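Local coordinates for protein MEM-A1 (Soil metagenome, PDB 6E0S) that probably hydrolyses beta-lactam antibiotics, as a zinc-dependent metallo-beta-lactamase of subclass B3, at residues V40-L45 with P64-Q69; Q69-I74 with F79-V84; E102-S107 with P141-R146; S194-A199 with G272-K277. All coordinates share one frame; numbering follows the deposited sequence.

How the interactions relate
The four contacts follow one another along the chain, and none encloses or crosses another. Interaction 1 closes the excursion through strands 48-50 and 56-59, bringing the loop after strand 37-39 onto the start of helix 66-76. Interaction 2, which shares Gln69 with it, closes the short turn from the rest of that helix towards strand 84-88. Interaction 3 joins helix 100-107 to the approach of edge strand 145-148, and its helix also packs against interactions 1 and 2. Interaction 4 closes the longest loop, tying the zinc-side segment 194-199 to the C-terminal helix 263-285; it touches none of the others, with interactions 2 and 3 on the opposite side of the chain's centre.

Interaction 1: residues V40-L45 with P64-Q69; sequences VGVRGL and PESAPQ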
# COMPACT_ATOMS: atom_id res chain seq x y z
N VAL A 40 6.60 2.05 9.71
CA VAL A 40 5.95 1.90 11.02
C VAL A 40 4.98 0.72 11.03
O VAL A 40 4.15 0.57 11.95
CB VAL A 40 5.21 3.20 11.42
CG1 VAL A 40 6.20 4.32 11.72
CG2 VAL A 40 4.18 3.61 10.35
N GLY A 41 5.09 -0.16 10.05
CA GLY A 41 4.20 -1.31 9.94
C GLY A 41 4.63 -2.48 10.80
O GLY A 41 5.42 -2.35 11.74
N VAL A 42 4.11 -3.66 10.46
CA VAL A 42 4.45 -4.87 11.19
C VAL A 42 5.32 -5.76 10.30
O VAL A 42 5.70 -5.37 9.19
CB VAL A 42 3.18 -5.59 11.70
CG1 VAL A 42 2.43 -4.71 12.68
CG2 VAL A 42 2.25 -6.03 10.56
N ARG A 43 5.67 -6.95 10.77
CA ARG A 43 6.63 -7.73 10.00
C ARG A 43 6.10 -8.10 8.61
O ARG A 43 6.86 -8.08 7.62
CB ARG A 43 7.03 -8.97 10.80
CG ARG A 43 8.06 -9.81 10.13
CD ARG A 43 9.33 -9.05 9.86
NE ARG A 43 10.30 -9.94 9.23
CZ ARG A 43 11.57 -9.63 8.99
NH1 ARG A 43 12.01 -8.44 9.36
NH2 ARG A 43 12.39 -10.52 8.41
N GLY A 44 4.81 -8.40 8.49
CA GLY A 44 4.31 -8.88 7.20
C GLY A 44 3.36 -7.94 6.48
O GLY A 44 2.83 -8.28 5.40
N LEU A 45 3.14 -6.76 7.04
CA LEU A 45 2.19 -5.81 6.47
C LEU A 45 2.77 -4.42 6.62
O LEU A 45 3.04 -3.98 7.75
CB LEU A 45 0.82 -5.88 7.15
CG LEU A 45 0.15 -7.26 7.13
CD1 LEU A 45 -1.04 -7.31 8.12
CD2 LEU A 45 -0.31 -7.61 5.73
N PRO A 64 -6.77 -5.10 11.68
CA PRO A 64 -7.14 -4.56 13.00
C PRO A 64 -6.09 -4.84 14.06
O PRO A 64 -5.82 -3.96 14.88
CB PRO A 64 -8.46 -5.27 13.31
CG PRO A 64 -9.05 -5.52 11.97
CD PRO A 64 -7.90 -5.84 11.07
N GLU A 65 -5.46 -6.01 14.04
CA GLU A 65 -4.40 -6.30 15.01
C GLU A 65 -3.18 -5.43 14.81
O GLU A 65 -2.43 -5.19 15.76
CB GLU A 65 -3.97 -7.77 14.89
CG GLU A 65 -4.79 -8.72 15.66
CD GLU A 65 -4.57 -10.15 15.23
OE1 GLU A 65 -4.72 -10.44 14.02
OE2 GLU A 65 -4.28 -10.97 16.08
N SER A 66 -2.93 -4.97 13.58
CA SER A 66 -1.76 -4.13 13.32
C SER A 66 -1.93 -2.73 13.87
O SER A 66 -0.95 -2.10 14.25
CB SER A 66 -1.49 -3.99 11.82
OG SER A 66 -1.63 -5.22 11.14
N ALA A 67 -3.16 -2.21 13.87
CA ALA A 67 -3.37 -0.80 14.16
C ALA A 67 -2.73 -0.36 15.49
O ALA A 67 -2.00 0.65 15.48
CB ALA A 67 -4.87 -0.49 14.10
N PRO A 68 -2.90 -1.04 16.61
CA PRO A 68 -2.22 -0.55 17.84
C PRO A 68 -0.71 -0.61 17.77
O PRO A 68 -0.04 0.26 18.35
CB PRO A 68 -2.78 -1.45 18.95
CG PRO A 68 -3.33 -2.62 18.24
CD PRO A 68 -3.82 -2.14 16.92
N GLN A 69 -0.14 -1.58 17.04
CA GLN A 69 1.31 -1.64 16.86
C GLN A 69 1.81 -0.48 16.00
O GLN A 69 2.87 0.10 16.28
CB GLN A 69 1.72 -2.97 16.21
CG GLN A 69 1.35 -4.20 17.04
CD GLN A 69 1.82 -5.48 16.40
OE1 GLN A 69 3.00 -5.83 16.50
NE2 GLN A 69 0.91 -6.18 15.72
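Val42 and Ser66 face each other where the irregular backbone of 40-45 passes helix 66-76 near Ser66 and Gln69, the CA atoms of Val42 and Ser66 6.6 Å apart. Within 40-45, Val42 N donates to Leu45 O (2.9 Å); Gly41 suits its place because that oxygen lies where a CB would be. Both methyls of Val42 are used. CG1, anti to the carbonyl carbon (chi1 -63°), lies against the amide end of Gln69, 3.7 Å from NE2, and the two side chains cross at about a right angle. CG2 sits 4.0 Å from Ser66 OG, and Leu45 CD1 lies 3.7 Å from the same OG. No hydrogen bond spans the segments; the methyls of Val42 and Leu45 meet Ser66 and Gln69 by van der Waals contact alone. The polar groups are served elsewhere: Ser66 OG by Ser63 N and Asn25 OD1, and Gln69 NE2 by the carbonyl of Asn25, with a weak second bond to Glu65 O. Leu45 also touches His237, and its side chain lies about 6 Å from a bound zinc ion, so the loop passes near the metal site as well as helix 66-76, with helices 94-97 and 100-107 flanking.

Interaction 2: residues Q69-I74 with F79-V84; sequences QIAQHI and FKLEDV
Phe79 turns the edge of its ring to Ile74, whose carbonyl oxygen lies near the ring plane, 4.0 Å from CD1; beyond the two segments the ring makes edge-to-face contacts with His56 and Tyr38. The second flat group is the imidazole of His73: Gln69 O sits 3.0 Å above the plane on one face of this ring, displaced from its centre, and ND1 is hydrogen-bonded to Val40 O. These rings belong to a beta-alpha-beta crossover of the metallo-beta-lactamase fold: strand 56-59 leads into helix 66-76, and the chain returns through 79-84 to strand 84-88, parallel to the first. Ile74 does most of the work. Its CG2, anti to the backbone N, reaches 3.8 Å to Phe79 CB and also meets Leu81 CD2 at 3.9 Å, while CD1 at the end of the other branch touches Leu81 CD1. A beta-branched residue suits this place because two arms leave the helix at once. Leu81 answers with a forked end that crosses Ile74 at about a right angle. Its CD2 lies 3.7 Å from Ala71 O and 4.1 Å from Ala71 CB; the small alanine side chain does not hold the leucine off. Leu81 starts a 3-10 turn, held by Val84 N bonding to Leu81 O, which delivers the chain to the strand. Leu103 and Leu106 of helix 100-107 also pack on Leu81. At the helix end, Phe79 N donates to Ile74 O over 3.2 Å with an N-H...O angle of 154°, the donor tilted 29° from the carbonyl plane.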
# COMPACT_ATOMS: atom_id res chain seq x y z
N GLN A 69 -0.14 -1.58 17.04
CA GLN A 69 1.31 -1.64 16.86
C GLN A 69 1.81 -0.48 16.00
O GLN A 69 2.87 0.10 16.28
CB GLN A 69 1.72 -2.97 16.21
CG GLN A 69 1.35 -4.20 17.04
CD GLN A 69 1.82 -5.48 16.40
OE1 GLN A 69 3.00 -5.83 16.50
NE2 GLN A 69 0.91 -6.18 15.72
N ILE A 70 1.06 -0.12 14.95
CA ILE A 70 1.45 1.01 14.11
C ILE A 70 1.40 2.30 14.92
O ILE A 70 2.31 3.14 14.85
CB ILE A 70 0.54 1.10 12.86
CG1 ILE A 70 0.83 -0.08 11.90
CG2 ILE A 70 0.73 2.49 12.12
CD1 ILE A 70 -0.30 -0.37 10.90
N ALA A 71 0.37 2.44 15.74
CA ALA A 71 0.29 3.61 16.61
C ALA A 71 1.48 3.66 17.56
O ALA A 71 2.14 4.70 17.72
CB ALA A 71 -1.03 3.58 17.39
N GLN A 72 1.77 2.53 18.20
CA GLN A 72 2.90 2.50 19.11
C GLN A 72 4.20 2.80 18.38
O GLN A 72 5.06 3.51 18.92
CB GLN A 72 2.93 1.15 19.84
CG GLN A 72 1.83 1.08 20.89
CD GLN A 72 1.17 -0.28 20.99
OE1 GLN A 72 1.68 -1.27 20.48
NE2 GLN A 72 0.01 -0.32 21.66
N HIS A 73 4.35 2.32 17.15
CA HIS A 73 5.55 2.60 16.37
C HIS A 73 5.68 4.10 16.08
O HIS A 73 6.78 4.67 16.19
CB HIS A 73 5.50 1.81 15.06
CG HIS A 73 5.70 0.34 15.25
ND1 HIS A 73 5.31 -0.60 14.32
CD2 HIS A 73 6.22 -0.36 16.29
CE1 HIS A 73 5.61 -1.81 14.76
NE2 HIS A 73 6.14 -1.70 15.96
N ILE A 74 4.58 4.73 15.68
CA ILE A 74 4.57 6.18 15.46
C ILE A 74 5.01 6.92 16.73
O ILE A 74 5.91 7.77 16.68
CB ILE A 74 3.18 6.62 14.97
CG1 ILE A 74 2.93 6.07 13.56
CG2 ILE A 74 3.05 8.17 14.94
CD1 ILE A 74 1.41 6.13 13.11
N PHE A 79 6.63 10.84 17.44
CA PHE A 79 5.52 11.56 16.82
C PHE A 79 4.21 11.29 17.58
O PHE A 79 4.10 10.35 18.37
CB PHE A 79 5.38 11.13 15.35
CG PHE A 79 6.61 11.39 14.52
CD1 PHE A 79 7.42 10.35 14.09
CD2 PHE A 79 6.97 12.70 14.18
CE1 PHE A 79 8.56 10.58 13.30
CE2 PHE A 79 8.11 12.93 13.39
CZ PHE A 79 8.90 11.87 12.97
N LYS A 80 3.21 12.13 17.33
CA LYS A 80 1.91 12.01 17.96
C LYS A 80 0.86 11.61 16.93
O LYS A 80 0.85 12.12 15.80
CB LYS A 80 1.48 13.32 18.61
CG LYS A 80 2.44 13.82 19.66
CD LYS A 80 2.04 15.21 20.12
CE LYS A 80 3.23 15.96 20.71
NZ LYS A 80 2.91 17.39 20.98
N LEU A 81 -0.06 10.73 17.33
CA LEU A 81 -1.11 10.31 16.41
C LEU A 81 -1.98 11.49 15.98
O LEU A 81 -2.38 11.58 14.82
CB LEU A 81 -1.99 9.22 17.06
CG LEU A 81 -1.53 7.78 16.86
CD1 LEU A 81 -1.69 7.32 15.43
CD2 LEU A 81 -0.07 7.61 17.29
N GLU A 82 -2.26 12.42 16.89
CA GLU A 82 -3.10 13.54 16.49
C GLU A 82 -2.42 14.48 15.50
O GLU A 82 -3.10 15.35 14.94
CB GLU A 82 -3.61 14.33 17.69
CG GLU A 82 -4.35 13.46 18.70
CD GLU A 82 -5.16 14.29 19.67
OE1 GLU A 82 -4.66 15.37 20.08
OE2 GLU A 82 -6.32 13.89 19.99
N ASP A 83 -1.13 14.31 15.24
CA ASP A 83 -0.49 15.04 14.15
C ASP A 83 -0.61 14.34 12.80
O ASP A 83 -0.22 14.90 11.77
CB ASP A 83 0.98 15.29 14.48
CG ASP A 83 1.15 16.28 15.63
OD1 ASP A 83 0.22 17.08 15.88
OD2 ASP A 83 2.19 16.23 16.33
N VAL A 84 -1.11 13.11 12.76
CA VAL A 84 -1.34 12.45 11.48
C VAL A 84 -2.60 13.05 10.90
O VAL A 84 -3.69 12.91 11.48
CB VAL A 84 -1.46 10.94 11.65
CG1 VAL A 84 -1.78 10.25 10.27
CG2 VAL A 84 -0.18 10.37 12.30

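Interaction 3: residues E102-S107 with P141-R146; sequences ELQRLS and PVANTR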
# COMPACT_ATOMS: atom_id res chain seq x y z
N GLU A 102 -9.33 2.29 13.36
CA GLU A 102 -8.78 2.59 14.68
C GLU A 102 -7.72 3.70 14.60
O GLU A 102 -7.66 4.58 15.47
CB GLU A 102 -8.19 1.33 15.29
CG GLU A 102 -7.25 1.54 16.49
CD GLU A 102 -7.97 2.05 17.75
OE1 GLU A 102 -9.23 2.10 17.77
OE2 GLU A 102 -7.27 2.40 18.73
N LEU A 103 -6.88 3.66 13.58
CA LEU A 103 -5.86 4.70 13.42
C LEU A 103 -6.52 6.04 13.14
O LEU A 103 -6.06 7.08 13.62
CB LEU A 103 -4.88 4.31 12.31
CG LEU A 103 -3.85 3.27 12.79
CD1 LEU A 103 -3.23 2.53 11.61
CD2 LEU A 103 -2.71 3.91 13.61
N GLN A 104 -7.60 6.04 12.38
CA GLN A 104 -8.37 7.27 12.22
C GLN A 104 -8.99 7.74 13.54
O GLN A 104 -9.02 8.94 13.82
CB GLN A 104 -9.46 7.09 11.17
CG GLN A 104 -10.28 8.34 10.98
CD GLN A 104 -11.50 8.09 10.17
OE1 GLN A 104 -12.32 7.24 10.54
NE2 GLN A 104 -11.65 8.81 9.04
N ARG A 105 -9.46 6.80 14.37
CA ARG A 105 -10.01 7.17 15.68
C ARG A 105 -8.96 7.85 16.56
O ARG A 105 -9.27 8.79 17.31
CB ARG A 105 -10.59 5.93 16.39
CG ARG A 105 -11.22 6.27 17.73
CD ARG A 105 -11.54 5.03 18.56
NE ARG A 105 -10.35 4.37 19.09
CZ ARG A 105 -9.72 4.78 20.19
NH1 ARG A 105 -10.17 5.84 20.84
NH2 ARG A 105 -8.63 4.14 20.63
N LEU A 106 -7.72 7.35 16.52
CA LEU A 106 -6.65 7.90 17.36
C LEU A 106 -6.19 9.27 16.87
O LEU A 106 -5.72 10.08 17.67
CB LEU A 106 -5.45 6.94 17.38
CG LEU A 106 -5.62 5.59 18.10
CD1 LEU A 106 -4.43 4.65 17.82
CD2 LEU A 106 -5.78 5.79 19.59
N SER A 107 -6.30 9.54 15.57
CA SER A 107 -5.65 10.68 14.95
C SER A 107 -6.59 11.82 14.58
O SER A 107 -6.17 12.98 14.59
CB SER A 107 -4.92 10.25 13.67
OG SER A 107 -5.82 9.69 12.72
N PRO A 141 -16.70 0.26 9.32
CA PRO A 141 -16.84 1.42 8.43
C PRO A 141 -15.94 2.57 8.86
O PRO A 141 -15.71 2.78 10.05
CB PRO A 141 -18.32 1.80 8.56
CG PRO A 141 -18.99 0.52 8.96
CD PRO A 141 -18.00 -0.17 9.86
N VAL A 142 -15.43 3.30 7.87
CA VAL A 142 -14.50 4.41 8.07
C VAL A 142 -15.22 5.68 7.67
O VAL A 142 -15.79 5.76 6.58
CB VAL A 142 -13.21 4.24 7.26
CG1 VAL A 142 -12.35 5.53 7.36
CG2 VAL A 142 -12.42 3.04 7.75
N ALA A 143 -15.21 6.68 8.56
CA ALA A 143 -15.81 7.97 8.29
C ALA A 143 -14.74 8.93 7.77
O ALA A 143 -13.56 8.58 7.71
CB ALA A 143 -16.48 8.52 9.55
N ASN A 144 -15.14 10.15 7.42
CA ASN A 144 -14.20 11.21 7.02
C ASN A 144 -13.28 10.73 5.89
O ASN A 144 -12.06 10.91 5.93
CB ASN A 144 -13.40 11.70 8.23
CG ASN A 144 -14.25 12.44 9.27
OD1 ASN A 144 -15.41 12.85 9.02
ND2 ASN A 144 -13.67 12.65 10.45
N THR A 145 -13.87 10.13 4.86
CA THR A 145 -13.08 9.69 3.71
C THR A 145 -13.17 10.72 2.59
O THR A 145 -14.03 11.60 2.58
CB THR A 145 -13.53 8.32 3.18
OG1 THR A 145 -14.91 8.40 2.76
CG2 THR A 145 -13.40 7.25 4.24
N ARG A 146 -12.26 10.60 1.63
CA ARG A 146 -12.30 11.44 0.44
C ARG A 146 -11.68 10.64 -0.70
O ARG A 146 -10.63 10.03 -0.50
CB ARG A 146 -11.54 12.75 0.63
CG ARG A 146 -11.37 13.56 -0.64
CD ARG A 146 -11.09 15.05 -0.36
NE ARG A 146 -10.01 15.26 0.60
CZ ARG A 146 -8.72 15.33 0.27
NH1 ARG A 146 -8.34 15.20 -0.99
NH2 ARG A 146 -7.80 15.53 1.21
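Gln104 lays its carboxamide beside Val142, with OE1 3.6 Å from CG1 of the valine, and carries on to the backbone of Ala143. Its CG stands anti to the backbone N (chi1 180°) and the chain beyond is extended, which carries the amide straight out from helix 100-107. A glutamine suits this place: it is long enough to span two elements 7.9 Å apart at the CA atoms of Gln104 and Val142, and its NE2 can donate to carbonyls. NE2 points at Ala143 O, but the 2.3 Å between them is too short for an ordinary hydrogen bond, so its exact geometry is doubtful. Ala109 O also accepts from NE2, and Asn144 CB lies 3.5 Å from that nitrogen. Within the helix, Arg105 grips Glu102 side-on, with NE to OE1 and NH2 to OE2, each 2.9 Å. Ser107 OG donates to Leu103 O (2.8 Å) and is also bonded to Ala109 N. Strand 145-148 runs parallel to 110-114, with Asn144 and Arg146 bonding to Val111. Gln104 thus links the loop leading into edge strand 145-148 to helix 100-107, which lies in the beta-alpha-beta crossover from strand 84-88 to 110-114.

Interaction 4: residues S194-A199 with G272-K277; sequences SLNAFA and GVRLQK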
# COMPACT_ATOMS: atom_id res chain seq x y z
N SER A 194 -0.22 -4.26 -3.93
CA SER A 194 -0.12 -5.61 -4.44
C SER A 194 -0.52 -5.64 -5.91
O SER A 194 -1.50 -5.00 -6.32
CB SER A 194 -1.00 -6.56 -3.63
OG SER A 194 -1.04 -7.83 -4.32
N LEU A 195 0.24 -6.40 -6.70
CA LEU A 195 -0.06 -6.63 -8.11
C LEU A 195 -0.40 -8.09 -8.37
O LEU A 195 -0.37 -8.53 -9.52
CB LEU A 195 1.11 -6.20 -8.99
CG LEU A 195 1.52 -4.73 -8.97
CD1 LEU A 195 2.78 -4.51 -9.83
CD2 LEU A 195 0.33 -3.87 -9.45
N ASN A 196 -0.72 -8.84 -7.33
CA ASN A 196 -0.89 -10.28 -7.44
C ASN A 196 -2.30 -10.64 -7.91
O ASN A 196 -3.30 -10.23 -7.32
CB ASN A 196 -0.58 -10.94 -6.09
CG ASN A 196 0.91 -11.08 -5.86
OD1 ASN A 196 1.74 -10.58 -6.65
ND2 ASN A 196 1.27 -11.77 -4.78
N ALA A 197 -2.36 -11.39 -9.01
CA ALA A 197 -3.61 -11.96 -9.50
C ALA A 197 -4.03 -13.11 -8.59
O ALA A 197 -3.67 -14.26 -8.82
CB ALA A 197 -3.46 -12.44 -10.95
N PHE A 198 -4.79 -12.80 -7.55
CA PHE A 198 -5.26 -13.81 -6.61
C PHE A 198 -6.78 -13.76 -6.58
O PHE A 198 -7.36 -12.68 -6.54
CB PHE A 198 -4.68 -13.56 -5.21
CG PHE A 198 -4.99 -14.65 -4.24
CD1 PHE A 198 -6.09 -14.55 -3.40
CD2 PHE A 198 -4.23 -15.82 -4.21
CE1 PHE A 198 -6.40 -15.58 -2.51
CE2 PHE A 198 -4.54 -16.85 -3.33
CZ PHE A 198 -5.63 -16.73 -2.48
N ALA A 199 -7.43 -14.93 -6.63
CA ALA A 199 -8.88 -14.95 -6.80
C ALA A 199 -9.52 -15.98 -5.88
O ALA A 199 -8.98 -17.07 -5.67
CB ALA A 199 -9.29 -15.28 -8.25
N GLY A 272 4.07 -10.16 -13.00
CA GLY A 272 3.73 -10.66 -14.33
C GLY A 272 3.85 -12.18 -14.41
O GLY A 272 3.02 -12.84 -15.04
N VAL A 273 4.86 -12.74 -13.75
CA VAL A 273 5.00 -14.19 -13.71
C VAL A 273 3.84 -14.82 -12.94
O VAL A 273 3.26 -15.83 -13.38
CB VAL A 273 6.36 -14.57 -13.11
CG1 VAL A 273 6.44 -16.07 -12.85
CG2 VAL A 273 7.45 -14.13 -14.06
N ARG A 274 3.45 -14.22 -11.81
CA ARG A 274 2.34 -14.78 -11.04
C ARG A 274 1.05 -14.72 -11.84
O ARG A 274 0.20 -15.63 -11.73
CB ARG A 274 2.17 -14.03 -9.72
CG ARG A 274 3.22 -14.40 -8.70
CD ARG A 274 2.96 -13.72 -7.36
NE ARG A 274 3.73 -14.35 -6.30
CZ ARG A 274 3.18 -15.06 -5.33
NH1 ARG A 274 1.86 -15.21 -5.29
NH2 ARG A 274 3.95 -15.62 -4.40
N LEU A 275 0.88 -13.68 -12.64
CA LEU A 275 -0.31 -13.57 -13.46
C LEU A 275 -0.36 -14.67 -14.51
O LEU A 275 -1.41 -15.29 -14.73
CB LEU A 275 -0.35 -12.19 -14.12
CG LEU A 275 -1.42 -12.03 -15.18
CD1 LEU A 275 -2.79 -12.15 -14.52
CD2 LEU A 275 -1.26 -10.72 -15.93
N GLN A 276 0.78 -14.95 -15.16
CA GLN A 276 0.81 -16.02 -16.14
C GLN A 276 0.50 -17.37 -15.49
O GLN A 276 -0.25 -18.18 -16.04
CB GLN A 276 2.17 -16.06 -16.85
CG GLN A 276 2.40 -14.84 -17.78
CD GLN A 276 1.24 -14.64 -18.75
OE1 GLN A 276 0.97 -15.49 -19.61
NE2 GLN A 276 0.54 -13.52 -18.60
N LYS A 277 1.04 -17.61 -14.28
CA LYS A 277 0.71 -18.84 -13.57
C LYS A 277 -0.77 -18.91 -13.23
O LYS A 277 -1.39 -19.98 -13.35
CB LYS A 277 1.56 -18.95 -12.30
CG LYS A 277 3.03 -19.15 -12.54
CD LYS A 277 3.82 -19.19 -11.23
CE LYS A 277 5.27 -19.55 -11.46
NZ LYS A 277 5.96 -19.56 -10.15
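Arg274 reaches from helix 263-285 to Asn196, and its side chain can be followed outward from CB. CG is set anti to the carbonyl carbon (chi1 -75°), and the chain stays extended as far as NE. The first atom to meet the loop is CD, 3.4 Å from Asn196 OD1 and 3.6 Å from ND2. The guanidinium then passes the amide: NE and CZ lie close to ND2, and NH1, at the tip, comes to 3.5 Å from it. The planes are nearly parallel (5° apart) but shifted, with ND2 over one face of the guanidinium and OD1 beside CD; no hydrogen bond joins them. A flat amide and a flat guanidinium can lie closely parallel here, toward the surface. Deeper, Ala197 CB meets Leu275 CD1 at 3.6 Å; the small methyl lets the loop come within 5.4 Å of the helix, measured between the CA atoms of these two residues, and the leucine covers it with a branch of its fork. Ser194 OG accepts from Asn196 N (3.2 Å) in an ST turn, and Ala197 is the centre of an inverse gamma turn. Asn196 O accepts a hydrogen bond from ND1 of the zinc ligand His169, a second-shell contact that probably orients the imidazole. Segment 194-199, following strand 185-192, therefore lies between the zinc site and the C-terminal helix 263-285, with helix 214-226 packing on Leu195, Ala197 and Leu275.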